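PDB 6ZB6: glutathione transferase from Lolium rigidum, which probably catalyses conjugation of glutathione to electrophilic xenobiotics, as phi class transferases do, and is studied as a target in multiple-herbicide resistance. Local coordinates for residues 75-80 with 85-90; 4-9 with 20-25; 168-173 with 202-207; 32-37 with 53-58. All blocks are in the same frame, centred on the assembly; numbering follows the deposited sequence.

Contact 1: 75-80 with 85-90. With NA (sodium ion), chain L.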
# COMPACT_ATOMS: atom_id res chain seq x y z
N VAL A 75 -9.18 -0.89 11.40
CA VAL A 75 -9.70 -2.19 10.95
C VAL A 75 -9.02 -3.33 11.69
O VAL A 75 -9.68 -4.26 12.19
CB VAL A 75 -9.52 -2.32 9.42
CG1 VAL A 75 -9.61 -3.79 9.02
CG2 VAL A 75 -10.55 -1.48 8.70
N LEU A 76 -7.69 -3.29 11.77
CA LEU A 76 -6.95 -4.38 12.41
C LEU A 76 -7.32 -4.53 13.87
O LEU A 76 -7.41 -5.66 14.39
CB LEU A 76 -5.46 -4.14 12.26
CG LEU A 76 -4.98 -4.25 10.80
CD1 LEU A 76 -3.53 -3.85 10.69
CD2 LEU A 76 -5.24 -5.64 10.23
N ARG A 77 -7.55 -3.41 14.57
CA ARG A 77 -7.91 -3.48 15.98
C ARG A 77 -9.35 -3.91 16.16
O ARG A 77 -9.64 -4.77 17.00
CB ARG A 77 -7.66 -2.12 16.64
CG ARG A 77 -6.20 -1.77 16.79
CD ARG A 77 -6.01 -0.29 17.12
NE ARG A 77 -4.59 0.05 17.10
CZ ARG A 77 -4.11 1.25 16.80
NH1 ARG A 77 -4.94 2.26 16.53
NH2 ARG A 77 -2.80 1.45 16.79
N LYS A 78 -10.27 -3.34 15.38
CA LYS A 78 -11.68 -3.69 15.52
C LYS A 78 -11.89 -5.18 15.30
O LYS A 78 -12.59 -5.84 16.08
CB LYS A 78 -12.53 -2.88 14.53
CG LYS A 78 -14.03 -3.16 14.66
CD LYS A 78 -14.81 -2.51 13.54
CE LYS A 78 -16.30 -2.67 13.78
NZ LYS A 78 -17.04 -2.58 12.50
N TYR A 79 -11.27 -5.74 14.27
CA TYR A 79 -11.51 -7.13 13.90
C TYR A 79 -10.44 -8.07 14.43
O TYR A 79 -10.32 -9.19 13.93
CB TYR A 79 -11.63 -7.27 12.38
CG TYR A 79 -12.82 -6.51 11.84
CD1 TYR A 79 -14.11 -7.02 11.97
CD2 TYR A 79 -12.66 -5.28 11.22
CE1 TYR A 79 -15.20 -6.33 11.48
CE2 TYR A 79 -13.74 -4.58 10.73
CZ TYR A 79 -15.01 -5.11 10.86
OH TYR A 79 -16.08 -4.39 10.37
N LYS A 80 -9.67 -7.64 15.43
CA LYS A 80 -8.55 -8.42 15.96
C LYS A 80 -8.95 -9.87 16.15
O LYS A 80 -9.83 -10.18 16.97
CB LYS A 80 -8.04 -7.81 17.28
CG LYS A 80 -6.87 -8.55 17.90
CD LYS A 80 -5.62 -8.53 17.01
CE LYS A 80 -4.46 -9.31 17.64
NZ LYS A 80 -4.68 -10.79 17.68
N ASP A 85 -2.21 -11.33 13.83
CA ASP A 85 -1.68 -10.25 14.66
C ASP A 85 -0.63 -9.51 13.84
O ASP A 85 0.55 -9.87 13.86
CB ASP A 85 -1.11 -10.78 15.96
CG ASP A 85 -0.67 -9.67 16.91
OD1 ASP A 85 -1.09 -8.50 16.72
OD2 ASP A 85 0.08 -9.97 17.86
N LEU A 86 -1.07 -8.49 13.10
CA LEU A 86 -0.16 -7.73 12.25
C LEU A 86 0.46 -6.54 12.96
O LEU A 86 1.48 -6.02 12.49
CB LEU A 86 -0.90 -7.25 10.99
CG LEU A 86 -1.30 -8.38 10.05
CD1 LEU A 86 -2.26 -7.92 8.97
CD2 LEU A 86 -0.05 -9.01 9.43
N LEU A 87 -0.11 -6.10 14.08
CA LEU A 87 0.41 -4.94 14.79
C LEU A 87 1.29 -5.30 15.98
O LEU A 87 2.13 -4.48 16.38
CB LEU A 87 -0.74 -4.04 15.27
CG LEU A 87 -1.55 -3.39 14.13
CD1 LEU A 87 -2.74 -2.62 14.68
CD2 LEU A 87 -0.67 -2.48 13.28
N ARG A 88 1.11 -6.48 16.57
CA ARG A 88 1.95 -6.94 17.68
C ARG A 88 1.82 -6.04 18.90
O ARG A 88 2.77 -5.86 19.66
CB ARG A 88 3.41 -7.04 17.24
CG ARG A 88 3.59 -7.99 16.09
CD ARG A 88 3.47 -9.37 16.66
NE ARG A 88 3.12 -10.40 15.69
CZ ARG A 88 3.68 -11.60 15.68
NH1 ARG A 88 4.61 -11.90 16.57
NH2 ARG A 88 3.32 -12.49 14.77
N GLU A 89 0.64 -5.46 19.11
CA GLU A 89 0.50 -4.45 20.15
C GLU A 89 0.57 -5.03 21.56
O GLU A 89 0.80 -4.28 22.51
CB GLU A 89 -0.80 -3.67 19.92
CG GLU A 89 -0.71 -2.84 18.66
CD GLU A 89 -1.89 -1.90 18.45
OE1 GLU A 89 -3.05 -2.36 18.53
OE2 GLU A 89 -1.64 -0.71 18.17
N GLY A 90 0.41 -6.34 21.72
CA GLY A 90 0.62 -6.93 23.03
C GLY A 90 2.07 -7.09 23.44
O GLY A 90 2.34 -7.43 24.60
NA NA L . -2.67 -6.85 15.39
O HOH W 1 -3.74 -7.54 13.17
O HOH W 2 -1.91 -6.71 18.11

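Contact 2: 4-9 with 20-25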
# COMPACT_ATOMS: atom_id res chain seq x y z
N VAL A 4 -18.40 -2.12 6.96
CA VAL A 4 -17.78 -0.81 6.85
C VAL A 4 -17.70 -0.41 5.38
O VAL A 4 -17.78 -1.24 4.47
CB VAL A 4 -16.40 -0.80 7.51
CG1 VAL A 4 -16.54 -1.12 8.99
CG2 VAL A 4 -15.45 -1.82 6.80
N LYS A 5 -17.56 0.89 5.14
CA LYS A 5 -17.56 1.43 3.79
C LYS A 5 -16.23 2.11 3.52
O LYS A 5 -15.78 2.93 4.32
CB LYS A 5 -18.68 2.44 3.57
CG LYS A 5 -20.08 1.91 3.74
CD LYS A 5 -21.07 3.02 3.40
CE LYS A 5 -22.50 2.54 3.49
NZ LYS A 5 -23.38 3.31 2.57
N VAL A 6 -15.63 1.80 2.38
CA VAL A 6 -14.44 2.49 1.90
C VAL A 6 -14.83 3.29 0.67
O VAL A 6 -15.44 2.75 -0.26
CB VAL A 6 -13.31 1.49 1.58
CG1 VAL A 6 -12.04 2.23 1.19
CG2 VAL A 6 -13.07 0.61 2.79
N PHE A 7 -14.47 4.57 0.66
CA PHE A 7 -14.82 5.48 -0.43
C PHE A 7 -13.61 5.68 -1.34
O PHE A 7 -12.56 6.13 -0.88
CB PHE A 7 -15.30 6.82 0.12
CG PHE A 7 -16.58 6.72 0.90
CD1 PHE A 7 -16.55 6.46 2.26
CD2 PHE A 7 -17.81 6.85 0.26
CE1 PHE A 7 -17.73 6.34 2.99
CE2 PHE A 7 -19.00 6.74 0.98
CZ PHE A 7 -18.96 6.48 2.35
N GLY A 8 -13.77 5.33 -2.62
CA GLY A 8 -12.69 5.44 -3.57
C GLY A 8 -12.57 4.16 -4.38
O GLY A 8 -12.93 3.07 -3.92
N PRO A 9 -12.05 4.27 -5.59
CA PRO A 9 -11.87 3.07 -6.43
C PRO A 9 -10.79 2.14 -5.89
O PRO A 9 -9.76 2.59 -5.36
CB PRO A 9 -11.47 3.65 -7.79
CG PRO A 9 -11.00 5.05 -7.51
CD PRO A 9 -11.77 5.51 -6.32
N VAL A 20 -6.57 -4.43 1.52
CA VAL A 20 -5.68 -5.51 1.93
C VAL A 20 -5.92 -5.88 3.39
O VAL A 20 -6.10 -7.05 3.74
CB VAL A 20 -4.21 -5.14 1.67
CG1 VAL A 20 -3.29 -6.11 2.41
CG2 VAL A 20 -3.90 -5.18 0.14
N PHE A 21 -5.92 -4.88 4.28
CA PHE A 21 -6.06 -5.23 5.69
C PHE A 21 -7.47 -5.71 6.02
O PHE A 21 -7.62 -6.62 6.85
CB PHE A 21 -5.62 -4.05 6.55
CG PHE A 21 -4.16 -3.76 6.41
CD1 PHE A 21 -3.22 -4.69 6.83
CD2 PHE A 21 -3.72 -2.60 5.77
CE1 PHE A 21 -1.87 -4.46 6.67
CE2 PHE A 21 -2.35 -2.36 5.61
CZ PHE A 21 -1.43 -3.28 6.06
N LEU A 22 -8.49 -5.19 5.34
CA LEU A 22 -9.83 -5.75 5.48
C LEU A 22 -9.84 -7.23 5.11
O LEU A 22 -10.46 -8.05 5.78
CB LEU A 22 -10.83 -4.98 4.63
CG LEU A 22 -11.31 -3.63 5.21
CD1 LEU A 22 -11.94 -2.77 4.13
CD2 LEU A 22 -12.27 -3.85 6.40
N GLU A 23 -9.16 -7.59 4.02
CA GLU A 23 -9.15 -8.99 3.61
C GLU A 23 -8.33 -9.83 4.56
O GLU A 23 -8.65 -11.00 4.78
CB GLU A 23 -8.63 -9.12 2.18
CG GLU A 23 -9.63 -8.66 1.14
CD GLU A 23 -10.80 -9.61 1.01
OE1 GLU A 23 -10.65 -10.80 1.36
OE2 GLU A 23 -11.87 -9.16 0.54
N GLU A 24 -7.26 -9.27 5.14
CA GLU A 24 -6.42 -10.04 6.04
C GLU A 24 -7.20 -10.51 7.27
O GLU A 24 -6.98 -11.62 7.76
CB GLU A 24 -5.20 -9.23 6.47
CG GLU A 24 -4.10 -9.13 5.38
CD GLU A 24 -3.27 -10.41 5.22
OE1 GLU A 24 -3.26 -11.27 6.13
OE2 GLU A 24 -2.59 -10.55 4.18
N VAL A 25 -8.14 -9.69 7.75
CA VAL A 25 -8.95 -10.07 8.91
C VAL A 25 -10.31 -10.62 8.52
O VAL A 25 -11.12 -10.95 9.40
CB VAL A 25 -9.10 -8.88 9.88
CG1 VAL A 25 -7.72 -8.38 10.29
CG2 VAL A 25 -9.93 -7.74 9.25

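Contact 3: 168-173 with 202-207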
# COMPACT_ATOMS: atom_id res chain seq x y z
N ALA A 168 4.09 -3.58 8.80
CA ALA A 168 5.19 -2.95 8.07
C ALA A 168 5.32 -3.53 6.67
O ALA A 168 5.39 -2.78 5.69
CB ALA A 168 6.49 -3.12 8.85
N ASP A 169 5.33 -4.86 6.55
CA ASP A 169 5.53 -5.49 5.24
C ASP A 169 4.38 -5.17 4.30
O ASP A 169 4.60 -4.73 3.16
CB ASP A 169 5.67 -7.01 5.37
CG ASP A 169 6.71 -7.41 6.39
OD1 ASP A 169 7.91 -7.34 6.06
OD2 ASP A 169 6.31 -7.78 7.51
N LEU A 170 3.14 -5.35 4.76
CA LEU A 170 2.00 -5.24 3.86
C LEU A 170 1.74 -3.81 3.41
O LEU A 170 1.14 -3.61 2.35
CB LEU A 170 0.76 -5.85 4.52
CG LEU A 170 0.96 -7.31 4.93
CD1 LEU A 170 -0.35 -7.94 5.41
CD2 LEU A 170 1.56 -8.15 3.78
N ASN A 171 2.19 -2.80 4.18
CA ASN A 171 2.08 -1.42 3.71
C ASN A 171 2.91 -1.15 2.47
O ASN A 171 2.66 -0.16 1.77
CB ASN A 171 2.49 -0.46 4.82
CG ASN A 171 1.31 -0.06 5.70
OD1 ASN A 171 0.30 0.42 5.20
ND2 ASN A 171 1.44 -0.27 7.01
N HIS A 172 3.89 -2.00 2.18
CA HIS A 172 4.71 -1.90 0.98
C HIS A 172 4.00 -2.37 -0.28
O HIS A 172 4.48 -2.09 -1.38
CB HIS A 172 6.01 -2.70 1.16
CG HIS A 172 7.00 -2.06 2.09
ND1 HIS A 172 6.87 -2.10 3.46
CD2 HIS A 172 8.11 -1.34 1.84
CE1 HIS A 172 7.88 -1.45 4.01
NE2 HIS A 172 8.65 -0.98 3.05
N PHE A 173 2.85 -3.05 -0.16
CA PHE A 173 2.25 -3.68 -1.34
C PHE A 173 1.73 -2.70 -2.39
O PHE A 173 2.10 -2.83 -3.57
CB PHE A 173 1.15 -4.65 -0.92
CG PHE A 173 0.21 -4.96 -2.03
CD1 PHE A 173 0.60 -5.81 -3.06
CD2 PHE A 173 -1.04 -4.37 -2.08
CE1 PHE A 173 -0.25 -6.08 -4.11
CE2 PHE A 173 -1.90 -4.63 -3.11
CZ PHE A 173 -1.50 -5.50 -4.15
N MET A 202 3.32 -11.33 -2.26
CA MET A 202 2.41 -11.57 -3.38
C MET A 202 1.73 -12.92 -3.31
O MET A 202 0.72 -13.14 -3.98
CB MET A 202 3.18 -11.45 -4.71
CG MET A 202 3.53 -10.00 -5.11
SD MET A 202 2.13 -8.84 -5.14
CE MET A 202 1.11 -9.58 -6.41
N ALA A 203 2.27 -13.84 -2.52
CA ALA A 203 1.65 -15.15 -2.35
C ALA A 203 0.47 -15.13 -1.40
O ALA A 203 -0.30 -16.10 -1.37
CB ALA A 203 2.69 -16.15 -1.85
N ARG A 204 0.28 -14.05 -0.62
CA ARG A 204 -0.76 -14.04 0.39
C ARG A 204 -2.13 -13.99 -0.28
O ARG A 204 -2.34 -13.22 -1.22
CB ARG A 204 -0.60 -12.83 1.32
CG ARG A 204 0.64 -12.93 2.20
CD ARG A 204 0.70 -11.77 3.19
NE ARG A 204 -0.22 -11.96 4.30
CZ ARG A 204 -0.00 -12.77 5.33
NH1 ARG A 204 1.12 -13.47 5.40
NH2 ARG A 204 -0.91 -12.88 6.30
N PRO A 205 -3.09 -14.80 0.20
CA PRO A 205 -4.44 -14.76 -0.39
C PRO A 205 -5.05 -13.37 -0.42
O PRO A 205 -5.62 -12.98 -1.44
CB PRO A 205 -5.24 -15.72 0.52
CG PRO A 205 -4.20 -16.64 1.10
CD PRO A 205 -2.94 -15.83 1.25
N ALA A 206 -4.94 -12.60 0.67
CA ALA A 206 -5.50 -11.25 0.66
C ALA A 206 -4.82 -10.38 -0.40
O ALA A 206 -5.49 -9.58 -1.07
CB ALA A 206 -5.36 -10.60 2.03
N ILE A 207 -3.51 -10.52 -0.55
CA ILE A 207 -2.77 -9.73 -1.54
C ILE A 207 -3.16 -10.17 -2.95
O ILE A 207 -3.36 -9.33 -3.84
CB ILE A 207 -1.26 -9.87 -1.29
CG1 ILE A 207 -0.88 -9.21 0.03
CG2 ILE A 207 -0.45 -9.26 -2.45
CD1 ILE A 207 -0.91 -7.70 -0.01

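Contact 4: 32-37 with 53-58. With GTB (S-(p-nitrobenzyl)glutathione), chain G.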
# COMPACT_ATOMS: atom_id res chain seq x y z
N VAL A 32 -17.09 1.92 -2.28
CA VAL A 32 -17.93 2.91 -2.94
C VAL A 32 -17.07 3.59 -4.00
O VAL A 32 -16.14 4.34 -3.68
CB VAL A 32 -18.51 3.93 -1.95
CG1 VAL A 32 -19.44 4.92 -2.67
CG2 VAL A 32 -19.25 3.22 -0.80
N ASP A 33 -17.37 3.31 -5.27
CA ASP A 33 -16.59 3.88 -6.37
C ASP A 33 -16.87 5.37 -6.49
O ASP A 33 -17.93 5.87 -6.10
CB ASP A 33 -16.93 3.18 -7.69
CG ASP A 33 -15.76 3.18 -8.67
OD1 ASP A 33 -14.83 4.01 -8.53
OD2 ASP A 33 -15.77 2.34 -9.59
N MET A 34 -15.89 6.09 -7.03
CA MET A 34 -15.96 7.54 -7.15
C MET A 34 -15.38 7.97 -8.48
O MET A 34 -14.37 7.43 -8.94
CB MET A 34 -15.21 8.21 -6.01
CG MET A 34 -15.82 7.90 -4.66
SD MET A 34 -14.87 8.65 -3.35
CE MET A 34 -15.13 10.38 -3.72
N ASP A 35 -16.03 8.96 -9.09
CA ASP A 35 -15.74 9.37 -10.46
C ASP A 35 -14.77 10.55 -10.42
O ASP A 35 -15.19 11.70 -10.26
CB ASP A 35 -17.03 9.74 -11.18
CG ASP A 35 -16.82 9.95 -12.67
OD1 ASP A 35 -15.65 10.00 -13.11
OD2 ASP A 35 -17.83 10.05 -13.39
N PHE A 36 -13.49 10.27 -10.62
CA PHE A 36 -12.50 11.33 -10.68
C PHE A 36 -12.68 12.25 -11.88
O PHE A 36 -12.20 13.39 -11.84
CB PHE A 36 -11.09 10.73 -10.68
CG PHE A 36 -10.58 10.44 -9.30
CD1 PHE A 36 -9.74 11.34 -8.66
CD2 PHE A 36 -10.98 9.30 -8.63
CE1 PHE A 36 -9.29 11.09 -7.37
CE2 PHE A 36 -10.53 9.05 -7.35
CZ PHE A 36 -9.69 9.95 -6.72
N LYS A 37 -13.38 11.82 -12.93
CA LYS A 37 -13.55 12.68 -14.10
C LYS A 37 -14.49 13.85 -13.82
O LYS A 37 -14.38 14.89 -14.48
CB LYS A 37 -14.06 11.87 -15.29
CG LYS A 37 -12.93 11.23 -16.10
CD LYS A 37 -13.30 9.87 -16.66
CE LYS A 37 -12.24 9.36 -17.62
NZ LYS A 37 -11.87 7.94 -17.36
N GLY A 53 -10.14 16.35 0.62
CA GLY A 53 -10.60 16.03 -0.71
C GLY A 53 -9.73 14.97 -1.36
O GLY A 53 -9.30 15.12 -2.50
N GLN A 54 -9.45 13.89 -0.62
CA GLN A 54 -8.66 12.77 -1.11
C GLN A 54 -9.39 11.47 -0.80
O GLN A 54 -10.33 11.43 -0.01
CB GLN A 54 -7.26 12.74 -0.47
CG GLN A 54 -6.38 13.95 -0.75
CD GLN A 54 -4.94 13.70 -0.32
OE1 GLN A 54 -4.67 13.33 0.82
NE2 GLN A 54 -4.00 13.87 -1.26
N ILE A 55 -8.93 10.39 -1.44
CA ILE A 55 -9.41 9.05 -1.12
C ILE A 55 -8.23 8.27 -0.57
O ILE A 55 -7.08 8.54 -0.93
CB ILE A 55 -10.03 8.37 -2.35
CG1 ILE A 55 -9.04 8.34 -3.52
CG2 ILE A 55 -11.33 9.05 -2.76
CD1 ILE A 55 -9.35 7.28 -4.52
N PRO A 56 -8.46 7.27 0.30
CA PRO A 56 -9.78 6.81 0.75
C PRO A 56 -10.42 7.71 1.79
O PRO A 56 -9.72 8.48 2.46
CB PRO A 56 -9.46 5.46 1.40
CG PRO A 56 -8.10 5.68 2.00
CD PRO A 56 -7.37 6.51 0.93
N ALA A 57 -11.74 7.59 1.94
CA ALA A 57 -12.39 7.88 3.21
C ALA A 57 -13.02 6.58 3.70
O ALA A 57 -13.02 5.57 2.99
CB ALA A 57 -13.42 9.00 3.09
N PHE A 58 -13.60 6.60 4.89
CA PHE A 58 -14.02 5.35 5.50
C PHE A 58 -15.17 5.63 6.45
O PHE A 58 -15.15 6.64 7.15
CB PHE A 58 -12.83 4.71 6.24
CG PHE A 58 -13.19 3.52 7.09
CD1 PHE A 58 -13.55 3.67 8.43
CD2 PHE A 58 -13.12 2.24 6.56
CE1 PHE A 58 -13.87 2.57 9.20
CE2 PHE A 58 -13.42 1.13 7.34
CZ PHE A 58 -13.79 1.29 8.65
N1 GTB G . -1.89 10.14 3.00
CA1 GTB G . -3.13 9.87 2.28
C1 GTB G . -3.58 8.43 2.59
O11 GTB G . -2.74 7.51 2.73
O12 GTB G . -4.81 8.16 2.72
CB1 GTB G . -2.85 10.05 0.79
CG1 GTB G . -4.13 9.74 0.02
CD1 GTB G . -4.01 10.12 -1.45
OE1 GTB G . -3.01 10.59 -1.89
N2 GTB G . -5.14 9.88 -2.31
CA2 GTB G . -5.01 10.25 -3.70
C2 GTB G . -6.01 11.37 -3.99
O2 GTB G . -7.12 11.34 -3.57
CB2 GTB G . -5.30 9.03 -4.58
SG2 GTB G . -3.99 7.78 -4.29
N3 GTB G . -5.57 12.50 -4.77
CA3 GTB G . -6.52 13.56 -5.06
C3 GTB G . -5.99 14.89 -4.55
O31 GTB G . -6.45 15.97 -5.02
O32 GTB G . -5.10 14.93 -3.65
C' GTB G . -2.42 8.44 -4.93
C1' GTB G . -2.58 8.71 -6.42
C2' GTB G . -2.50 10.01 -6.90
C3' GTB G . -2.65 10.26 -8.26
C4' GTB G . -2.87 9.21 -9.14
N41 GTB G . -3.02 9.47 -10.57
O41 GTB G . -2.83 10.76 -11.09
O42 GTB G . -3.32 8.59 -11.29
C5' GTB G . -2.95 7.91 -8.66
C6' GTB G . -2.81 7.66 -7.30

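Contact 1: 75-80 with 85-90
Arg77 and Glu89 close this contact with a side-on, two-nitrogen salt bridge. The Arg77 guanidinium and the Glu89 carboxylate lie only 2° from coplanar. NH2 of Arg77 reaches OE2 of Glu89 at 2.8 Å on its syn side. NE of Arg77 meets OE1 of Glu89 at 3.2 Å, also syn, the N-H pointing to within 24° of straight; its second bond, to OE2, is weak. The Arg77 chain, extended from CG to NE (chi2 166°), reaches out to Glu89, whose side chain it crosses at about a right angle. Beneath the ion pair, CB of Leu76 touches CD1 of Leu87 at 3.9 Å, and CD2 of Leu76 meets CD1 of Leu86 at 4.0 Å, the latter two side chains crossing roughly perpendicularly. Toward the helix end a sodium ion is bound by OD1 of Asp85 (2.6 Å) and two waters, which in turn accept from the backbone N-H of Leu86 and Glu89. The same OD1 takes the N-H of Arg88, an Asx motif that probably helps to hold this oxygen at the metal. The contact joins the C-terminal end of helix 68-78 to the loop before helix 92-127; its leucines also pack on Phe21 of helix 13-24 and Phe167 of helix 167-170.

Contact 2: 4-9 with 20-25
Leu22 forks against Val4 and Val6, and the interaction between these segments is wholly apolar. Each methyl of Leu22 has its own valine: CD2 lies 3.8 Å from CG2 of Val4, while CD1 lies 3.8 Å from CG2 of Val6. The directions of approach differ. Leu22 and Val4 meet at a slant, whereas Leu22 and Val6 slide past one another in opposite senses. In Val4 the touching methyl is the one lodged between the backbone N and the carbonyl carbon, the crowded position. Leu22 carries its CG beside the backbone N, with chi2 at 163°, which spreads the two methyls along the strand so that residues two apart are both reached. All three residues are buried, although the shared surface is small at 101 Å².

Backbone hydrogen bonding places these side chains. Strand 4-7 and helix 13-24 are the first two elements of a beta-alpha-beta unit completed by strand 29-32, within the thioredoxin-like N-terminal domain. Val4 and Val6 bond through their main chains to Glu30, and Val6 also to Val32, in the parallel neighbouring strand. On the helix, N of Glu24 donates to O of Val20 at 2.9 Å, and N of Val25 to O of Phe21 at 3.2 Å.

Polar side-chain bonding lies away from the valines: OE2 of Glu23 is hydrogen-bonded to the hydroxyl of Tyr29.

Contact 3: 168-173 with 202-207
The backbones of Phe173 and Ile207 come nearest, with CA atoms 7.9 Å apart, where a type I turn from Leu170 to Phe173 leads on from helix 167-170 and faces the first turn of helix 205-214, which has Arg204 at its N-cap position. Both segments belong to the helical C-terminal domain of the glutathione transferase fold. Within it, Asp169 OD2 accepts from the backbone N of Ser166, consistent with the N-capping box known from this family at the start of this helix.

Phe173 is gripped from two directions. Over one face of its ring lies CD1 of Ile207, 4.0 Å from the centroid and 26° off the ring normal, a CH-pi contact displaced toward CG; CG2 of Ile207 adds a touch 3.6 Å from CE1 of Phe173. At the ring edge stands SD of Met202, 3.8 Å from CE1 of Phe173 and 82° off the normal, a Met-aromatic contact made by sulfur rather than by the terminal methyl. Folding of the Met202 chain at both chi2 and chi3 brings that sulfur round to the ring, although its CB sets off in another direction.

A side chain ties the turn back to the helix before it: ND1 of His172 donates to O of Ala168 at 2.8 Å, nearly within the imidazole plane, and its NE2 is hydrogen-bonded to Tyr150, so both ring nitrogens have partners. Alongside the packing round Phe173, Arg204 bends at chi3 and gives its NE to a salt bridge with Glu24, while its CD rests 3.8 Å from CD2 of Leu170.

Contact 4: 32-37 with 53-58
Ile55 joins the two segments by apolar contacts alone, each branch with a different partner. Its CG2 meets SD of Met34 at 3.6 Å, the two side chains passing in opposite directions. Its CD1 comes against the rim of the Phe36 ring, 3.5 Å from CZ and near the ring plane, so the contact is to an edge and not a face. Holding CG1 of Ile55 between its own backbone N and carbonyl carbon (chi1 55°) directs the ethyl branch to the phenyl and leaves CG2 for the sulfur. The Phe36 ring is in turn stacked with His41.

Hydrogen bonds serve the ligand. N of Ile55 donates to O2 of S-(p-nitrobenzyl)glutathione at 3.0 Å, and O of Ile55 accepts from its N2 at 2.7 Å, both with N-H angles of 160°. The cysteinyl part of the inhibitor is therefore paired with the main chain of Ile55 as a neighbouring strand would be. NE2 of Gln54 reaches the glycyl carboxylate oxygen O32 at 2.8 Å. Lys42, Glu67 and Ser68 supply further hydrogen bonds to the ligand.

Pro56 follows a cis peptide bond, and CD of Pro56 lies 3.5 Å from ligand O12. This loop before strand 57-60 is the cis-proline element of the thioredoxin-like domain, which in glutathione transferases forms part of the glutathione-binding site.

How the contacts relate
Contacts 2 and 4 share the N-terminal sheet: N of Gly8 lies 2.8 Å from O of Val32, a probable hydrogen bond, and CD of Pro9 is 3.5 Å from CD1 of Ile55. Contact 4 holds the glutathione analogue directly, whereas Val6 of contact 2 stands about 9 Å from it by its side chain and Leu76 of contact 1 about 14 Å. Segment 75-80 of contact 1 packs on the helix of contact 2, CG2 of Val75 lying 3.7 Å from CD2 of Leu22. Contact 3 meets contact 2 across the domain interface, where CB of Glu23 lies 3.6 Å from CB of Ala206. Contacts 3 and 4 do not touch; their nearest atoms are about 10 Å apart.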